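Local structure of putative transcriptional regulator protein (Vibrio parahaemolyticus, 3ER6) at residues Phe43-Leu55 with Val63-Thr75. The protein probably acts as a DNA-binding transcriptional regulator of the AraC type, of which this chain holds the DJ-1/PfpI-like domain. The protein carries 1 engineered substitution. Residues are numbered along the deposited sequence; the frame is centred on the assembly and turned at random.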
ATOM      1  N   PHE A  43     -10.709   6.213  17.339  1.00 37.32           N
ATOM      2  CA  PHE A  43     -10.000   5.173  16.602  1.00 36.99           C
ATOM      3  C   PHE A  43      -8.522   5.539  16.656  1.00 37.03           C
ATOM      4  O   PHE A  43      -8.155   6.665  16.275  1.00 35.48           O
ATOM      5  CB  PHE A  43     -10.507   5.139  15.153  1.00 36.27           C
ATOM      6  CG  PHE A  43     -10.085   3.896  14.382  1.00 36.68           C
ATOM      7  CD1 PHE A  43     -10.684   2.662  14.638  1.00 38.68           C
ATOM      8  CD2 PHE A  43      -9.117   3.970  13.410  1.00 36.44           C
ATOM      9  CE1 PHE A  43     -10.321   1.498  13.921  1.00 39.15           C
ATOM     10  CE2 PHE A  43      -8.742   2.828  12.681  1.00 36.95           C
ATOM     11  CZ  PHE A  43      -9.332   1.583  12.964  1.00 37.35           C
ATOM     12  N   MET A  44      -7.692   4.642  17.194  1.00 35.41           N
ATOM     13  CA  MET A  44      -6.265   4.912  17.305  1.00 36.08           C
ATOM     14  C   MET A  44      -5.439   3.798  16.701  1.00 34.39           C
ATOM     15  O   MET A  44      -5.660   2.608  16.990  1.00 33.80           O
ATOM     16  CB  MET A  44      -5.785   5.246  18.730  1.00 36.01           C
ATOM     17  CG  MET A  44      -6.642   4.797  19.908  1.00 45.21           C
ATOM     18  SD  MET A  44      -6.204   5.657  21.501  1.00 58.15           S
ATOM     19  CE  MET A  44      -5.594   7.185  20.764  1.00 51.19           C
ATOM     20  N   THR A  45      -4.510   4.168  15.833  1.00 31.90           N
ATOM     21  CA  THR A  45      -3.632   3.163  15.209  1.00 30.09           C
ATOM     22  C   THR A  45      -2.150   3.417  15.514  1.00 29.16           C
ATOM     23  O   THR A  45      -1.741   4.572  15.769  1.00 28.56           O
ATOM     24  CB  THR A  45      -3.840   3.088  13.669  1.00 30.12           C
ATOM     25  OG1 THR A  45      -3.282   4.249  13.070  1.00 30.41           O
ATOM     26  CG2 THR A  45      -5.361   3.027  13.310  1.00 29.57           C
ATOM     27  N   HIS A  46      -1.348   2.354  15.529  1.00 29.29           N
ATOM     28  CA  HIS A  46       0.083   2.489  15.839  1.00 28.80           C
ATOM     29  C   HIS A  46       0.881   1.535  14.996  1.00 28.51           C
ATOM     30  O   HIS A  46       0.617   0.340  15.037  1.00 30.61           O
ATOM     31  CB  HIS A  46       0.382   2.180  17.340  1.00 28.59           C
ATOM     32  CG  HIS A  46      -0.544   2.870  18.298  1.00 27.63           C
ATOM     33  ND1 HIS A  46      -0.221   4.060  18.905  1.00 32.15           N
ATOM     34  CD2 HIS A  46      -1.791   2.545  18.736  1.00 29.97           C
ATOM     35  CE1 HIS A  46      -1.219   4.445  19.680  1.00 34.82           C
ATOM     36  NE2 HIS A  46      -2.183   3.538  19.605  1.00 34.60           N
ATOM     37  N   VAL A  47       1.838   2.051  14.229  1.00 26.76           N
ATOM     38  CA  VAL A  47       2.847   1.180  13.631  1.00 27.50           C
ATOM     39  C   VAL A  47       3.959   0.872  14.634  1.00 26.69           C
ATOM     40  O   VAL A  47       4.503   1.784  15.273  1.00 28.76           O
ATOM     41  CB  VAL A  47       3.428   1.811  12.333  1.00 28.36           C
ATOM     42  CG1 VAL A  47       4.619   1.040  11.831  1.00 27.09           C
ATOM     43  CG2 VAL A  47       2.288   1.903  11.233  1.00 27.50           C
ATOM     44  N   VAL A  48       4.301  -0.394  14.754  1.00 25.51           N
ATOM     45  CA  VAL A  48       5.438  -0.861  15.572  1.00 27.44           C
ATOM     46  C   VAL A  48       6.356  -1.774  14.770  1.00 27.18           C
ATOM     47  O   VAL A  48       5.921  -2.399  13.790  1.00 29.63           O
ATOM     48  CB  VAL A  48       4.995  -1.618  16.872  1.00 27.73           C
ATOM     49  CG1 VAL A  48       4.245  -0.638  17.790  1.00 27.73           C
ATOM     50  CG2 VAL A  48       4.157  -2.873  16.519  1.00 27.78           C
ATOM     51  N   THR A  49       7.631  -1.802  15.140  1.00 27.27           N
ATOM     52  CA  THR A  49       8.598  -2.611  14.432  1.00 28.26           C
ATOM     53  C   THR A  49       9.198  -3.605  15.416  1.00 29.08           C
ATOM     54  O   THR A  49       9.202  -3.384  16.636  1.00 28.35           O
ATOM     55  CB  THR A  49       9.699  -1.759  13.772  1.00 28.97           C
ATOM     56  OG1 THR A  49      10.543  -1.214  14.808  1.00 26.21           O
ATOM     57  CG2 THR A  49       9.072  -0.606  12.821  1.00 26.19           C
ATOM     58  N   PRO A  50       9.688  -4.737  14.901  1.00 31.06           N
ATOM     59  CA  PRO A  50      10.077  -5.832  15.781  1.00 32.15           C
ATOM     60  C   PRO A  50      11.118  -5.491  16.847  1.00 32.85           C
ATOM     61  O   PRO A  50      11.054  -6.067  17.959  1.00 32.39           O
ATOM     62  CB  PRO A  50      10.607  -6.922  14.827  1.00 33.32           C
ATOM     63  CG  PRO A  50      10.049  -6.581  13.462  1.00 34.15           C
ATOM     64  CD  PRO A  50       9.929  -5.024  13.463  1.00 31.24           C
ATOM     65  N   ASN A  51      12.050  -4.596  16.525  1.00 31.93           N
ATOM     66  CA  ASN A  51      13.088  -4.163  17.465  1.00 34.44           C
ATOM     67  C   ASN A  51      12.843  -2.704  17.857  1.00 33.16           C
ATOM     68  O   ASN A  51      13.704  -2.053  18.453  1.00 35.25           O
ATOM     69  CB  ASN A  51      14.469  -4.315  16.779  1.00 34.29           C
ATOM     70  CG  ASN A  51      14.513  -3.604  15.380  1.00 38.77           C
ATOM     71  OD1 ASN A  51      13.516  -2.980  14.913  1.00 36.41           O
ATOM     72  ND2 ASN A  51      15.668  -3.696  14.714  1.00 40.19           N
ATOM     73  N   ASN A  52      11.664  -2.184  17.535  1.00 31.38           N
ATOM     74  CA  ASN A  52      11.325  -0.762  17.789  1.00 30.30           C
ATOM     75  C   ASN A  52      12.337   0.208  17.152  1.00 31.30           C
ATOM     76  O   ASN A  52      12.467   1.390  17.601  1.00 32.59           O
ATOM     77  CB  ASN A  52      11.165  -0.490  19.312  1.00 30.11           C
ATOM     78  CG  ASN A  52      10.168  -1.443  19.974  1.00 31.23           C
ATOM     79  OD1 ASN A  52       9.023  -1.515  19.546  1.00 29.94           O
ATOM     80  ND2 ASN A  52      10.595  -2.164  21.033  1.00 31.86           N
ATOM     81  N   ARG A  53      13.050  -0.258  16.126  1.00 30.68           N
ATOM     82  CA  ARG A  53      13.957   0.648  15.353  1.00 32.29           C
ATOM     83  C   ARG A  53      13.231   1.128  14.093  1.00 31.54           C
ATOM     84  O   ARG A  53      12.254   0.527  13.710  1.00 31.37           O
ATOM     85  CB  ARG A  53      15.251  -0.096  14.939  1.00 31.28           C
ATOM     86  CG  ARG A  53      16.046  -0.731  16.116  1.00 34.67           C
ATOM     87  CD  ARG A  53      16.715   0.288  16.990  1.00 38.26           C
ATOM     88  NE  ARG A  53      17.730   0.987  16.205  1.00 35.30           N
ATOM     89  CZ  ARG A  53      18.130   2.241  16.423  1.00 44.29           C
ATOM     90  NH1 ARG A  53      17.631   2.950  17.450  1.00 42.26           N
ATOM     91  NH2 ARG A  53      19.033   2.784  15.603  1.00 42.64           N
ATOM     92  N   PRO A  54      13.737   2.182  13.426  1.00 30.99           N
ATOM     93  CA  PRO A  54      13.183   2.632  12.151  1.00 30.42           C
ATOM     94  C   PRO A  54      13.225   1.508  11.088  1.00 28.58           C
ATOM     95  O   PRO A  54      14.094   0.637  11.141  1.00 28.68           O
ATOM     96  CB  PRO A  54      14.168   3.715  11.690  1.00 29.29           C
ATOM     97  CG  PRO A  54      14.811   4.225  12.938  1.00 31.96           C
ATOM     98  CD  PRO A  54      14.849   3.027  13.900  1.00 31.71           C
ATOM     99  N   LEU A  55      12.264   1.527  10.179  1.00 26.26           N
ATOM    100  CA  LEU A  55      12.311   0.626   9.065  1.00 28.70           C
ATOM    101  C   LEU A  55      13.131   1.368   8.052  1.00 26.61           C
ATOM    102  O   LEU A  55      12.993   2.588   7.918  1.00 29.52           O
ATOM    103  CB  LEU A  55      10.919   0.362   8.475  1.00 27.83           C
ATOM    104  CG  LEU A  55       9.970  -0.512   9.338  1.00 33.11           C
ATOM    105  CD1 LEU A  55       8.838  -0.856   8.463  1.00 35.26           C
ATOM    106  CD2 LEU A  55      10.641  -1.766   9.832  1.00 31.37           C
ATOM    107  N   VAL A  63      11.656   5.145   8.168  1.00 30.47           N
ATOM    108  CA  VAL A  63      10.321   5.224   8.793  1.00 29.92           C
ATOM    109  C   VAL A  63      10.393   5.080  10.340  1.00 29.11           C
ATOM    110  O   VAL A  63      10.654   3.995  10.892  1.00 30.65           O
ATOM    111  CB  VAL A  63       9.366   4.181   8.187  1.00 30.48           C
ATOM    112  CG1 VAL A  63       7.900   4.396   8.727  1.00 29.36           C
ATOM    113  CG2 VAL A  63       9.326   4.350   6.631  1.00 28.86           C
ATOM    114  N   GLN A  64      10.181   6.182  11.029  1.00 28.16           N
ATOM    115  CA  GLN A  64      10.403   6.195  12.460  1.00 28.24           C
ATOM    116  C   GLN A  64       9.060   6.083  13.224  1.00 27.68           C
ATOM    117  O   GLN A  64       8.190   6.996  13.118  1.00 27.26           O
ATOM    118  CB  GLN A  64      11.109   7.476  12.843  1.00 27.00           C
ATOM    119  CG  GLN A  64      11.130   7.711  14.356  1.00 26.25           C
ATOM    120  CD  GLN A  64      12.108   6.794  15.062  1.00 30.99           C
ATOM    121  OE1 GLN A  64      13.313   6.821  14.786  1.00 35.00           O
ATOM    122  NE2 GLN A  64      11.608   5.988  15.977  1.00 27.46           N
ATOM    123  N   PRO A  65       8.892   4.971  13.975  1.00 27.04           N
ATOM    124  CA  PRO A  65       7.644   4.850  14.790  1.00 26.50           C
ATOM    125  C   PRO A  65       7.657   5.707  16.035  1.00 27.17           C
ATOM    126  O   PRO A  65       8.698   6.220  16.433  1.00 27.09           O
ATOM    127  CB  PRO A  65       7.624   3.355  15.226  1.00 27.09           C
ATOM    128  CG  PRO A  65       9.097   2.921  15.207  1.00 27.75           C
ATOM    129  CD  PRO A  65       9.744   3.752  14.054  1.00 27.20           C
ATOM    130  N   THR A  66       6.503   5.822  16.703  1.00 26.58           N
ATOM    131  CA  THR A  66       6.471   6.572  17.924  1.00 27.24           C
ATOM    132  C   THR A  66       5.805   5.772  19.055  1.00 28.96           C
ATOM    133  O   THR A  66       5.370   6.337  20.063  1.00 29.14           O
ATOM    134  CB  THR A  66       5.785   7.949  17.730  1.00 27.77           C
ATOM    135  OG1 THR A  66       4.463   7.745  17.216  1.00 26.84           O
ATOM    136  CG2 THR A  66       6.613   8.855  16.753  1.00 29.50           C
ATOM    137  N   ALA A  67       5.810   4.447  18.925  1.00 29.79           N
ATOM    138  CA  ALA A  67       5.413   3.587  20.027  1.00 29.93           C
ATOM    139  C   ALA A  67       6.243   2.324  19.922  1.00 30.19           C
ATOM    140  O   ALA A  67       6.682   1.962  18.817  1.00 29.17           O
ATOM    141  CB  ALA A  67       3.917   3.296  19.928  1.00 28.69           C
ATOM    142  N   GLN A  68       6.464   1.666  21.068  1.00 29.41           N
ATOM    143  CA  GLN A  68       7.116   0.334  21.149  1.00 29.68           C
ATOM    144  C   GLN A  68       6.046  -0.761  21.291  1.00 29.85           C
ATOM    145  O   GLN A  68       5.032  -0.547  21.965  1.00 30.00           O
ATOM    146  CB  GLN A  68       8.083   0.304  22.355  1.00 30.63           C
ATOM    147  CG  GLN A  68       9.244   1.299  22.191  1.00 30.68           C
ATOM    148  CD  GLN A  68      10.368   1.085  23.206  1.00 36.75           C
ATOM    149  OE1 GLN A  68      10.073   0.817  24.359  1.00 35.96           O
ATOM    150  NE2 GLN A  68      11.652   1.212  22.779  1.00 31.38           N
ATOM    151  N   TRP A  69       6.256  -1.910  20.653  1.00 29.04           N
ATOM    152  CA  TRP A  69       5.260  -2.993  20.737  1.00 29.48           C
ATOM    153  C   TRP A  69       5.012  -3.432  22.187  1.00 29.85           C
ATOM    154  O   TRP A  69       3.873  -3.792  22.537  1.00 29.99           O
ATOM    155  CB  TRP A  69       5.623  -4.176  19.840  1.00 27.70           C
ATOM    156  CG  TRP A  69       6.921  -4.942  20.134  1.00 27.35           C
ATOM    157  CD1 TRP A  69       8.146  -4.765  19.533  1.00 25.47           C
ATOM    158  CD2 TRP A  69       7.102  -6.006  21.084  1.00 28.64           C
ATOM    159  NE1 TRP A  69       9.053  -5.636  20.050  1.00 28.91           N
ATOM    160  CE2 TRP A  69       8.451  -6.420  20.993  1.00 27.48           C
ATOM    161  CE3 TRP A  69       6.247  -6.653  21.987  1.00 24.34           C
ATOM    162  CZ2 TRP A  69       8.968  -7.478  21.768  1.00 30.22           C
ATOM    163  CZ3 TRP A  69       6.759  -7.690  22.776  1.00 29.86           C
ATOM    164  CH2 TRP A  69       8.107  -8.064  22.687  1.00 30.46           C
ATOM    165  N   GLN A  70       6.052  -3.349  23.018  1.00 31.53           N
ATOM    166  CA  GLN A  70       5.966  -3.734  24.439  1.00 32.56           C
ATOM    167  C   GLN A  70       5.018  -2.823  25.229  1.00 33.20           C
ATOM    168  O   GLN A  70       4.516  -3.218  26.261  1.00 33.82           O
ATOM    169  CB  GLN A  70       7.365  -3.761  25.141  1.00 31.26           C
ATOM    170  CG  GLN A  70       8.354  -4.791  24.690  1.00 33.20           C
ATOM    171  CD  GLN A  70       9.236  -4.307  23.559  1.00 30.81           C
ATOM    172  OE1 GLN A  70       8.854  -3.358  22.837  1.00 34.50           O
ATOM    173  NE2 GLN A  70      10.395  -4.981  23.338  1.00 31.30           N
ATOM    174  N   SER A  71       4.710  -1.619  24.741  1.00 33.65           N
ATOM    175  CA  SER A  71       3.740  -0.770  25.461  1.00 33.96           C
ATOM    176  C   SER A  71       2.283  -1.206  25.314  1.00 33.99           C
ATOM    177  O   SER A  71       1.405  -0.604  25.927  1.00 33.68           O
ATOM    178  CB  SER A  71       3.851   0.691  24.999  1.00 34.17           C
ATOM    179  OG  SER A  71       5.167   1.167  25.186  1.00 37.84           O
ATOM    180  N   PHE A  72       2.005  -2.213  24.496  1.00 33.72           N
ATOM    181  CA  PHE A  72       0.634  -2.619  24.240  1.00 35.60           C
ATOM    182  C   PHE A  72       0.320  -3.947  24.917  1.00 36.80           C
ATOM    183  O   PHE A  72       0.802  -4.974  24.501  1.00 39.16           O
ATOM    184  CB  PHE A  72       0.339  -2.647  22.711  1.00 34.42           C
ATOM    185  CG  PHE A  72       0.539  -1.299  22.053  1.00 32.05           C
ATOM    186  CD1 PHE A  72      -0.387  -0.291  22.214  1.00 29.31           C
ATOM    187  CD2 PHE A  72       1.671  -1.032  21.302  1.00 30.93           C
ATOM    188  CE1 PHE A  72      -0.193   0.978  21.677  1.00 35.79           C
ATOM    189  CE2 PHE A  72       1.870   0.207  20.728  1.00 31.16           C
ATOM    190  CZ  PHE A  72       0.965   1.234  20.906  1.00 30.94           C
ATOM    191  N   ASP A  73      -0.421  -3.916  26.019  1.00 39.28           N
ATOM    192  CA  ASP A  73      -0.899  -5.156  26.654  1.00 40.07           C
ATOM    193  C   ASP A  73      -2.186  -5.622  26.070  1.00 39.25           C
ATOM    194  O   ASP A  73      -2.513  -6.805  26.177  1.00 39.01           O
ATOM    195  CB  ASP A  73      -1.190  -4.937  28.138  1.00 41.83           C
ATOM    196  CG  ASP A  73       0.043  -4.894  28.958  1.00 46.10           C
ATOM    197  OD1 ASP A  73       1.094  -5.451  28.494  1.00 49.48           O
ATOM    198  OD2 ASP A  73      -0.051  -4.303  30.074  1.00 53.71           O
ATOM    199  N   PHE A  74      -2.927  -4.680  25.481  1.00 38.56           N
ATOM    200  CA  PHE A  74      -4.262  -4.922  24.898  1.00 39.39           C
ATOM    201  C   PHE A  74      -4.346  -4.261  23.521  1.00 37.55           C
ATOM    202  O   PHE A  74      -3.735  -3.233  23.308  1.00 37.71           O
ATOM    203  CB  PHE A  74      -5.361  -4.323  25.825  1.00 40.67           C
ATOM    204  CG  PHE A  74      -6.672  -3.981  25.116  1.00 44.34           C
ATOM    205  CD1 PHE A  74      -7.742  -4.879  25.112  1.00 46.17           C
ATOM    206  CD2 PHE A  74      -6.819  -2.765  24.443  1.00 46.86           C
ATOM    207  CE1 PHE A  74      -8.933  -4.589  24.438  1.00 46.71           C
ATOM    208  CE2 PHE A  74      -7.995  -2.451  23.794  1.00 49.28           C
ATOM    209  CZ  PHE A  74      -9.070  -3.366  23.794  1.00 47.33           C
ATOM    210  N   THR A  75      -5.102  -4.845  22.602  1.00 35.36           N
ATOM    211  CA  THR A  75      -5.510  -4.131  21.367  1.00 33.33           C
ATOM    212  C   THR A  75      -6.735  -4.860  20.803  1.00 32.35           C
ATOM    213  O   THR A  75      -6.886  -6.053  21.010  1.00 32.58           O
ATOM    214  CB  THR A  75      -4.359  -4.116  20.279  1.00 32.90           C
ATOM    215  OG1 THR A  75      -4.725  -3.273  19.166  1.00 29.89           O
ATOM    216  CG2 THR A  75      -4.013  -5.572  19.753  1.00 32.42           C
TER
HETATM  217  O   HOH W   1       4.168   4.414  15.670  1.00 27.43           O
HETATM  218  O   HOH W   2       8.085   0.025  17.330  1.00 25.54           O
HETATM  219  O   HOH W   3      12.681   2.254  20.258  1.00 31.83           O
HETATM  220  O   HOH W   4      13.218   3.979  17.098  1.00 40.55           O
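N52 reaches from the type I turn T49-N52 into the 3-10 turn 69-71 and uses both ends of its amide there. OD1 accepts the backbone N-H of W69 at 3.0 Å, the donor tilted somewhat from the carbonyl plane, and takes a second bond from a water that also joins T49 N and A67 O. ND2 gives an about equally straight bond to Q70 OE1 (2.8 Å), approaching in the Q70 carbonyl plane on a lone pair. The Q68 chain runs across N52 at about a right angle, CB and CG against N52 CG, though the two amide planes are only 31° apart.

W69 CG sits between the backbone N and the carbonyl carbon (chi1 63°), which swings the indole toward P50. NE1 meets P50 O at 2.9 Å from above that carbonyl's plane, a bent bond, and the Q70 amide lies over one indole face. The CB of W69 rests on V48 CG2, while V48 CG1 faces F72 CE2 at 3.9 Å. F72 CZ lies over one face of the H46 imidazole, offset toward the rim, 3.4 Å from H46 CG, with the ring planes 47° apart.

Farther along, L55 and V63 form an antiparallel hydrogen-bonded pair, and V63 O also receives a CH...O contact from P54 CA. A strand of the second subunit pairs with V63-Q64 and continues this small sheet.

The contact thus ties strand 43-48, outermost in the central sheet within this chain, to the return from the hairpin 55-64. Backbone groups of the turns are satisfied by side chains and bridging waters in the middle, between the H46-F72-V48 packing and the L55-V63 strand pair.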